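PDB 5C86: kelch domain-containing protein from Colletotrichum graminicola M1.001, which probably oxidises alcohols at a copper site, as a fungal member of the galactose oxidase and glyoxal oxidase family (AA5). Local coordinates for residues S389-A394 / A399-T404; V22-N27 / P458-L463; K130-G135 / N199-K204. One frame throughout, in Å; residues are numbered along the deposited sequence. Where two conformers were deposited one is given.

Contact 1. Residues S389-A394 / A399-T404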
loop_
_atom_site.group_PDB
_atom_site.type_symbol
_atom_site.label_atom_id
_atom_site.label_comp_id
_atom_site.label_asym_id
_atom_site.label_seq_id
_atom_site.Cartn_x
_atom_site.Cartn_y
_atom_site.Cartn_z
ATOM N N SER A 389 20.557 -15.297 -9.513
ATOM C CA SER A 389 20.373 -14.506 -10.741
ATOM C C SER A 389 18.889 -14.404 -11.161
ATOM O O SER A 389 18.089 -15.232 -10.761
ATOM C CB SER A 389 21.260 -15.084 -11.865
ATOM O OG SER A 389 20.835 -16.347 -12.285
ATOM N N LEU A 390 18.556 -13.369 -11.926
ATOM C CA LEU A 390 17.327 -13.355 -12.745
ATOM C C LEU A 390 17.790 -13.236 -14.183
ATOM O O LEU A 390 18.770 -12.520 -14.517
ATOM C CB LEU A 390 16.449 -12.182 -12.442
ATOM C CG LEU A 390 15.918 -12.063 -11.046
ATOM C CD1 LEU A 390 14.999 -10.881 -10.931
ATOM C CD2 LEU A 390 15.145 -13.332 -10.615
ATOM N N SER A 391 17.037 -13.881 -15.080
ATOM C CA SER A 391 17.333 -13.777 -16.498
ATOM C C SER A 391 16.989 -12.468 -17.093
ATOM O O SER A 391 17.446 -12.153 -18.230
ATOM C CB SER A 391 16.586 -14.853 -17.291
ATOM O OG SER A 391 15.201 -14.733 -17.083
ATOM N N ASP A 392 16.128 -11.693 -16.471
ATOM C CA ASP A 392 15.739 -10.393 -16.978
ATOM C C ASP A 392 15.146 -9.609 -15.866
ATOM O O ASP A 392 14.569 -10.193 -14.933
ATOM C CB ASP A 392 14.668 -10.491 -18.056
ATOM C CG ASP A 392 15.219 -10.687 -19.409
ATOM O OD1 ASP A 392 16.030 -9.827 -19.905
ATOM O OD2 ASP A 392 14.893 -11.736 -19.997
ATOM N N THR A 393 15.317 -8.319 -15.918
ATOM C CA THR A 393 14.733 -7.413 -14.903
ATOM C C THR A 393 13.712 -6.477 -15.418
ATOM O O THR A 393 13.175 -5.672 -14.647
ATOM C CB THR A 393 15.765 -6.565 -14.172
ATOM O OG1 THR A 393 16.440 -5.756 -15.143
ATOM C CG2 THR A 393 16.657 -7.398 -13.399
ATOM N N ALA A 394 13.331 -6.588 -16.650
ATOM C CA ALA A 394 12.227 -5.797 -17.186
ATOM C C ALA A 394 11.572 -6.719 -18.194
ATOM O O ALA A 394 12.232 -7.156 -19.156
ATOM C CB ALA A 394 12.709 -4.525 -17.845
ATOM N N ALA A 399 5.708 -12.831 -19.928
ATOM C CA ALA A 399 7.081 -13.142 -20.297
ATOM C C ALA A 399 7.677 -14.041 -19.244
ATOM O O ALA A 399 7.306 -13.996 -18.057
ATOM C CB ALA A 399 7.859 -11.895 -20.462
ATOM N N PRO A 400 8.606 -14.861 -19.643
ATOM C CA PRO A 400 9.268 -15.709 -18.708
ATOM C C PRO A 400 10.394 -14.996 -17.976
ATOM O O PRO A 400 11.020 -14.099 -18.515
ATOM C CB PRO A 400 9.850 -16.834 -19.607
ATOM C CG PRO A 400 10.219 -16.099 -20.862
ATOM C CD PRO A 400 9.104 -15.088 -21.028
ATOM N N ILE A 401 10.662 -15.456 -16.736
ATOM C CA ILE A 401 11.812 -15.069 -15.950
ATOM C C ILE A 401 12.386 -16.369 -15.383
ATOM O O ILE A 401 11.666 -17.141 -14.723
ATOM C CB ILE A 401 11.441 -14.201 -14.778
ATOM C CG1 ILE A 401 10.849 -12.889 -15.258
ATOM C CG2 ILE A 401 12.683 -13.813 -13.953
ATOM C CD1 ILE A 401 10.333 -12.059 -14.063
ATOM N N THR A 402 13.659 -16.621 -15.623
ATOM C CA THR A 402 14.333 -17.706 -14.987
ATOM C C THR A 402 15.066 -17.165 -13.734
ATOM O O THR A 402 15.865 -16.212 -13.855
ATOM C CB THR A 402 15.328 -18.421 -15.929
ATOM O OG1 THR A 402 14.580 -18.967 -17.035
ATOM C CG2 THR A 402 16.026 -19.565 -15.232
ATOM N N ILE A 403 14.818 -17.802 -12.606
ATOM C CA ILE A 403 15.308 -17.433 -11.295
ATOM C C ILE A 403 16.340 -18.493 -10.952
ATOM O O ILE A 403 15.954 -19.659 -10.882
ATOM C CB ILE A 403 14.195 -17.428 -10.276
ATOM C CG1 ILE A 403 13.047 -16.505 -10.698
ATOM C CG2 ILE A 403 14.772 -17.064 -8.872
ATOM C CD1 ILE A 403 11.686 -16.956 -10.296
ATOM N N THR A 404 17.567 -18.116 -10.686
ATOM C CA THR A 404 18.562 -19.171 -10.273
ATOM C C THR A 404 18.857 -18.970 -8.784
ATOM O O THR A 404 19.263 -17.898 -8.392
ATOM C CB THR A 404 19.829 -18.987 -11.065
ATOM O OG1 THR A 404 19.511 -19.094 -12.465
ATOM C CG2 THR A 404 20.829 -20.055 -10.699
HETATM O O HOH W 1 18.579 -16.882 -13.893
HETATM O O HOH W 2 13.859 -13.854 -19.069
#
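Leu-390 and Ile-403 lie side by side as a non-hydrogen-bonded antiparallel pair, and their contact is the tight half of this edge. CD2 of Leu-390 sits 3.8 Å from CG1 of Ile-403 and also reaches CG2 of Ile-401, and Leu-463 of strand 459-466 packs against all three. Beside them, the backbones of Ser-389 and Thr-404 exchange two hydrogen bonds; Thr-404 N to Ser-389 O (2.9 Å) is almost straight at 171°.

The opposite face, with Ser-389 and Thr-404, is polar and wetter: a water joins their hydroxyls and donates to Thr-402 O, while Thr-402 OG1 bonds to Thr-446. Further along, past the end of strand 387-390, Ser-391 keeps the pairing alive. Its N still gives a bond to Thr-402 O (2.9 Å), but Thr-402 N is received by the side-chain OG of Ser-391 (2.8 Å, 166°). With OG folded back over its own main chain (chi1 58°), the hydroxyl stands in for a backbone carbonyl. It donates in turn to a second water, which donates to Asp-392 OD2 and Pro-400 O. The chemistry implies a division of labour: hydrocarbon fastens the strands to the domain interior, hydroxyls and water bridge the outer face, and Ser-391 OG with its water prolongs the pairing where it frays.

Contact 2. Residues V22-N27 / P458-L463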
loop_
_atom_site.group_PDB
_atom_site.type_symbol
_atom_site.label_atom_id
_atom_site.label_comp_id
_atom_site.label_asym_id
_atom_site.label_seq_id
_atom_site.Cartn_x
_atom_site.Cartn_y
_atom_site.Cartn_z
ATOM N N VAL A 22 11.773 2.301 -1.932
ATOM C CA VAL A 22 12.463 2.758 -3.118
ATOM C C VAL A 22 12.850 1.515 -4.002
ATOM O O VAL A 22 13.519 0.596 -3.524
ATOM C CB VAL A 22 13.727 3.513 -2.697
ATOM C CG1 VAL A 22 14.483 3.963 -3.919
ATOM C CG2 VAL A 22 13.365 4.718 -1.769
ATOM N N PRO A 23 12.407 1.521 -5.241
ATOM C CA PRO A 23 12.841 0.395 -6.091
ATOM C C PRO A 23 14.338 0.213 -6.178
ATOM O O PRO A 23 15.100 1.161 -6.063
ATOM C CB PRO A 23 12.275 0.746 -7.435
ATOM C CG PRO A 23 11.091 1.592 -7.207
ATOM C CD PRO A 23 11.500 2.384 -5.964
ATOM N N GLU A 24 14.759 -1.050 -6.303
ATOM C CA GLU A 24 16.140 -1.496 -6.566
ATOM C C GLU A 24 16.979 -1.451 -5.333
ATOM O O GLU A 24 17.609 -2.432 -4.987
ATOM C CB GLU A 24 16.843 -0.732 -7.710
ATOM C CG GLU A 24 16.499 -1.246 -9.066
ATOM C CD GLU A 24 17.121 -0.434 -10.169
ATOM O OE1 GLU A 24 18.098 0.350 -9.919
ATOM O OE2 GLU A 24 16.535 -0.542 -11.263
ATOM N N THR A 25 16.956 -0.331 -4.601
ATOM C CA THR A 25 17.729 -0.308 -3.319
ATOM C C THR A 25 16.969 -0.917 -2.186
ATOM O O THR A 25 17.517 -1.480 -1.254
ATOM C CB THR A 25 18.121 1.087 -2.895
ATOM O OG1 THR A 25 16.930 1.867 -2.750
ATOM C CG2 THR A 25 19.016 1.740 -3.935
ATOM N N GLY A 26 15.640 -0.770 -2.252
ATOM C CA GLY A 26 14.865 -1.134 -1.110
ATOM C C GLY A 26 14.966 -0.249 0.135
ATOM O O GLY A 26 14.560 -0.636 1.187
ATOM N N ASN A 27 15.540 0.949 -0.018
ATOM C CA ASN A 27 15.571 1.879 1.087
ATOM C C ASN A 27 14.118 2.346 1.396
ATOM O O ASN A 27 13.234 2.291 0.561
ATOM C CB ASN A 27 16.577 2.978 0.726
ATOM C CG ASN A 27 17.995 2.433 0.689
ATOM O OD1 ASN A 27 18.327 1.529 1.451
ATOM N ND2 ASN A 27 18.848 3.073 -0.100
ATOM N N PRO A 458 1.560 -2.715 -14.350
ATOM C CA PRO A 458 2.923 -2.335 -14.639
ATOM C C PRO A 458 3.654 -1.691 -13.511
ATOM O O PRO A 458 3.036 -1.023 -12.645
ATOM C CB PRO A 458 2.812 -1.344 -15.798
ATOM C CG PRO A 458 1.496 -1.528 -16.305
ATOM C CD PRO A 458 0.571 -2.116 -15.268
ATOM N N GLY A 459 4.946 -1.875 -13.492
ATOM C CA GLY A 459 5.767 -1.291 -12.474
ATOM C C GLY A 459 6.689 -2.282 -11.809
ATOM O O GLY A 459 6.799 -3.437 -12.204
ATOM N N TYR A 460 7.322 -1.841 -10.751
ATOM C CA TYR A 460 8.272 -2.614 -10.019
ATOM C C TYR A 460 7.629 -3.581 -9.034
ATOM O O TYR A 460 6.632 -3.268 -8.358
ATOM C CB TYR A 460 9.288 -1.786 -9.263
ATOM C CG TYR A 460 10.512 -1.369 -10.061
ATOM C CD1 TYR A 460 10.474 -0.267 -10.890
ATOM C CD2 TYR A 460 11.573 -2.191 -10.128
ATOM C CE1 TYR A 460 11.567 0.094 -11.640
ATOM C CE2 TYR A 460 12.665 -1.868 -10.873
ATOM C CZ TYR A 460 12.646 -0.731 -11.617
ATOM O OH TYR A 460 13.814 -0.422 -12.336
ATOM N N TYR A 461 8.249 -4.782 -8.957
ATOM C CA TYR A 461 7.872 -5.848 -8.068
ATOM C C TYR A 461 9.103 -6.383 -7.399
ATOM O O TYR A 461 10.227 -6.272 -7.895
ATOM C CB TYR A 461 7.293 -7.028 -8.852
ATOM C CG TYR A 461 5.877 -6.728 -9.386
ATOM C CD1 TYR A 461 5.721 -5.967 -10.491
ATOM C CD2 TYR A 461 4.787 -7.263 -8.802
ATOM C CE1 TYR A 461 4.420 -5.680 -10.946
ATOM C CE2 TYR A 461 3.489 -7.005 -9.228
ATOM C CZ TYR A 461 3.302 -6.221 -10.362
ATOM O OH TYR A 461 2.009 -5.960 -10.806
ATOM N N MET A 462 8.874 -6.941 -6.216
ATOM C CA MET A 462 9.835 -7.767 -5.496
ATOM C C MET A 462 9.562 -9.235 -5.822
ATOM O O MET A 462 8.449 -9.697 -5.588
ATOM C CB MET A 462 9.677 -7.551 -4.051
ATOM C CG MET A 462 10.170 -6.175 -3.615
ATOM S SD MET A 462 9.839 -5.817 -1.853
ATOM C CE MET A 462 8.094 -5.443 -1.879
ATOM N N LEU A 463 10.570 -9.964 -6.319
ATOM C CA LEU A 463 10.454 -11.402 -6.554
ATOM C C LEU A 463 11.004 -12.070 -5.308
ATOM O O LEU A 463 12.116 -11.790 -4.888
ATOM C CB LEU A 463 11.218 -11.826 -7.819
ATOM C CG LEU A 463 10.631 -12.970 -8.612
ATOM C CD1 LEU A 463 11.062 -12.994 -10.097
ATOM C CD2 LEU A 463 11.018 -14.255 -7.831
#
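Tyr-460 carries the largest share of this buried contact, offering one ring face to Pro-23. CB of the proline lies 3.9 Å from the ring centroid and only 14° off the ring normal, a CH-pi contact. It is displaced toward the rim, so that the closest ring atom is CG of Tyr-460, 3.8 Å from CB. The two side chains cross at about a right angle, the proline meeting the ring from above. Phe-100 and this tyrosine ring also meet edge-to-face.

Glu-24 comes next. Its extended chain brings OE2 to 2.9 Å from the Tyr-460 OH in the conformer given, with carboxylate and ring planes 71° apart; a second conformer is modelled, so the approach may not be constant. OE2 has Lys-101 as its salt-bridge partner.

Behind these residues the turn is held by its own bonds. Gly-26 N reaches Val-22 O, Val-22 N reaches Asn-27 O, and Thr-25 OG1 receives Asn-27 N in an ST turn. Proline over an aromatic face thus docks the turn of a beta hairpin, strands 18-21 and 28-31, on strand 459-466 of the galactose oxidase-like early set domain.

Contact 3. Residues K130-G135 / N199-K204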
loop_
_atom_site.group_PDB
_atom_site.type_symbol
_atom_site.label_atom_id
_atom_site.label_comp_id
_atom_site.label_asym_id
_atom_site.label_seq_id
_atom_site.Cartn_x
_atom_site.Cartn_y
_atom_site.Cartn_z
ATOM N N LYS A 130 -1.785 4.241 -16.370
ATOM C CA LYS A 130 -2.287 5.592 -16.061
ATOM C C LYS A 130 -2.505 5.698 -14.572
ATOM O O LYS A 130 -2.481 4.688 -13.872
ATOM C CB LYS A 130 -3.581 5.877 -16.846
ATOM C CG LYS A 130 -3.276 5.987 -18.330
ATOM C CD LYS A 130 -4.531 6.343 -19.086
ATOM C CE LYS A 130 -4.171 6.502 -20.560
ATOM N NZ LYS A 130 -5.415 6.630 -21.364
ATOM N N ILE A 131 -2.689 6.919 -14.083
ATOM C CA ILE A 131 -2.899 7.155 -12.628
ATOM C C ILE A 131 -4.296 7.696 -12.419
ATOM O O ILE A 131 -4.599 8.831 -12.914
ATOM C CB ILE A 131 -1.914 8.097 -11.972
ATOM C CG1 ILE A 131 -0.447 7.847 -12.291
ATOM C CG2 ILE A 131 -2.227 8.209 -10.514
ATOM C CD1 ILE A 131 0.100 6.468 -11.970
ATOM N N PHE A 132 -5.169 6.952 -11.781
ATOM C CA PHE A 132 -6.594 7.336 -11.551
ATOM C C PHE A 132 -6.701 7.874 -10.153
ATOM O O PHE A 132 -6.195 7.219 -9.190
ATOM C CB PHE A 132 -7.494 6.133 -11.737
ATOM C CG PHE A 132 -8.922 6.325 -11.410
ATOM C CD1 PHE A 132 -9.729 7.186 -12.158
ATOM C CD2 PHE A 132 -9.478 5.681 -10.303
ATOM C CE1 PHE A 132 -11.100 7.249 -11.909
ATOM C CE2 PHE A 132 -10.849 5.814 -10.015
ATOM C CZ PHE A 132 -11.665 6.600 -10.818
ATOM N N VAL A 133 -7.369 9.024 -10.005
ATOM C CA VAL A 133 -7.673 9.526 -8.634
ATOM C C VAL A 133 -9.148 9.824 -8.525
ATOM O O VAL A 133 -9.807 10.202 -9.536
ATOM C CB VAL A 133 -6.864 10.775 -8.227
ATOM C CG1 VAL A 133 -5.366 10.596 -8.370
ATOM C CG2 VAL A 133 -7.215 11.990 -9.077
ATOM N N ILE A 134 -9.670 9.680 -7.303
ATOM C CA ILE A 134 -11.031 10.047 -7.064
ATOM C C ILE A 134 -11.213 10.409 -5.603
ATOM O O ILE A 134 -10.529 9.894 -4.714
ATOM C CB ILE A 134 -12.017 8.951 -7.536
ATOM C CG1 ILE A 134 -13.479 9.493 -7.650
ATOM C CG2 ILE A 134 -11.957 7.699 -6.629
ATOM C CD1 ILE A 134 -14.404 8.584 -8.388
ATOM N N GLY A 135 -12.184 11.292 -5.375
ATOM C CA GLY A 135 -12.406 11.828 -4.034
ATOM C C GLY A 135 -11.367 12.730 -3.458
ATOM O O GLY A 135 -10.499 13.283 -4.139
ATOM N N ASN A 199 -18.313 -0.157 -6.165
ATOM C CA ASN A 199 -18.582 0.354 -7.527
ATOM C C ASN A 199 -17.425 0.059 -8.421
ATOM O O ASN A 199 -16.254 0.260 -8.043
ATOM C CB ASN A 199 -18.796 1.813 -7.493
ATOM C CG ASN A 199 -20.100 2.195 -6.778
ATOM O OD1 ASN A 199 -21.192 2.121 -7.388
ATOM N ND2 ASN A 199 -20.029 2.493 -5.519
ATOM N N TRP A 200 -17.739 -0.341 -9.654
ATOM C CA TRP A 200 -16.755 -0.365 -10.682
ATOM C C TRP A 200 -16.631 0.948 -11.398
ATOM O O TRP A 200 -17.645 1.589 -11.616
ATOM C CB TRP A 200 -17.146 -1.426 -11.724
ATOM C CG TRP A 200 -17.021 -2.796 -11.319
ATOM C CD1 TRP A 200 -18.002 -3.651 -10.966
ATOM C CD2 TRP A 200 -15.778 -3.537 -11.208
ATOM N NE1 TRP A 200 -17.483 -4.885 -10.678
ATOM C CE2 TRP A 200 -16.117 -4.819 -10.818
ATOM C CE3 TRP A 200 -14.433 -3.224 -11.418
ATOM C CZ2 TRP A 200 -15.160 -5.807 -10.564
ATOM C CZ3 TRP A 200 -13.484 -4.249 -11.189
ATOM C CH2 TRP A 200 -13.877 -5.496 -10.786
ATOM N N TYR A 201 -15.401 1.355 -11.726
ATOM C CA TYR A 201 -15.077 2.488 -12.549
ATOM C C TYR A 201 -14.266 2.009 -13.723
ATOM O O TYR A 201 -13.470 1.043 -13.625
ATOM C CB TYR A 201 -14.284 3.538 -11.825
ATOM C CG TYR A 201 -15.081 4.257 -10.747
ATOM C CD1 TYR A 201 -15.792 5.394 -11.071
ATOM C CD2 TYR A 201 -15.149 3.805 -9.434
ATOM C CE1 TYR A 201 -16.544 6.065 -10.108
ATOM C CE2 TYR A 201 -15.894 4.464 -8.484
ATOM C CZ TYR A 201 -16.615 5.594 -8.824
ATOM O OH TYR A 201 -17.358 6.327 -7.901
ATOM N N ASP A 202 -14.512 2.623 -14.892
ATOM C CA ASP A 202 -13.754 2.376 -16.100
ATOM C C ASP A 202 -13.068 3.657 -16.385
ATOM O O ASP A 202 -13.693 4.732 -16.389
ATOM C CB ASP A 202 -14.714 1.992 -17.234
ATOM C CG ASP A 202 -14.000 1.653 -18.560
ATOM O OD1 ASP A 202 -12.797 1.842 -18.729
ATOM O OD2 ASP A 202 -14.737 1.202 -19.458
ATOM N N THR A 203 -11.760 3.601 -16.548
ATOM C CA THR A 203 -10.940 4.725 -16.702
ATOM C C THR A 203 -10.634 5.038 -18.170
ATOM O O THR A 203 -9.830 5.943 -18.408
ATOM C CB THR A 203 -9.602 4.602 -15.934
ATOM O OG1 THR A 203 -8.843 3.532 -16.507
ATOM C CG2 THR A 203 -9.896 4.353 -14.404
ATOM N N LYS A 204 -11.216 4.294 -19.085
ATOM C CA LYS A 204 -10.882 4.478 -20.511
ATOM C C LYS A 204 -11.913 5.500 -21.080
ATOM O O LYS A 204 -13.049 5.608 -20.581
ATOM C CB LYS A 204 -11.009 3.166 -21.226
ATOM C CG LYS A 204 -10.045 2.070 -20.772
ATOM C CD LYS A 204 -10.117 0.878 -21.725
ATOM C CE LYS A 204 -11.449 0.182 -21.899
ATOM N NZ LYS A 204 -12.206 -0.173 -20.684
#
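A threonine methyl, not another ring, covers one face of Phe-132. CG2 of Thr-203 stands 3.9 Å from the ring centroid, 26° off the normal, and is offset toward CD1 (3.6 Å from CG2). With its CG anti to the backbone N (chi1 174°), Phe-132 reaches toward the neighbouring strand, with which its own shares no hydrogen bond here. The far atom of that ring, CZ, meets CG of Tyr-201 at 4.1 Å; the centroids are 5.9 Å apart and the planes inclined at 43°, an oblique packing. Ile-134 and Tyr-201 reach toward each other from opposite directions, CD1 of Ile-134 resting 3.7 Å from CE1 of Tyr-201 and equally close to CZ and OH.

The polar ends turn to other partners: Thr-203 OG1 bonds to Gly-187 O and Tyr-201 OH to Pro-163 O. Asp-202 is directed away from the facing strand. Its OD1 accepts the backbone N of Lys-204, an Asx turn, and from the other face of the carboxylate plane Lys-204 NZ, in a salt bridge (2.9 Å). Strands 131-134 and 197-202 belong to successive four-stranded sheets of the kelch propeller. The chemistry implies that these blades meet here by apolar and CH-pi packing, with the hydroxyls of Thr-203 and Tyr-201 bonded away from it.

The three contacts illustrate how bonding follows place in a beta-rich protein. Contact 1 is partly buried at the outer part of the early set domain, where backbone pairing and water matter most. Contact 3 is wholly buried and contact 2 buried but for Glu-24; both rely on side chains meeting between elements that share no backbone bonds. Contacts 1 and 2 touch through the same domain interior, by way of Leu-463 in the strand that carries Tyr-460. Contact 3 stands apart, its nearest atoms about 7 Å from contact 2 and about 17 Å from contact 1. CH-pi packing serves both 2 and 3, with a carboxylate near the phenol in 2 and mainly apolar atoms touching in 3.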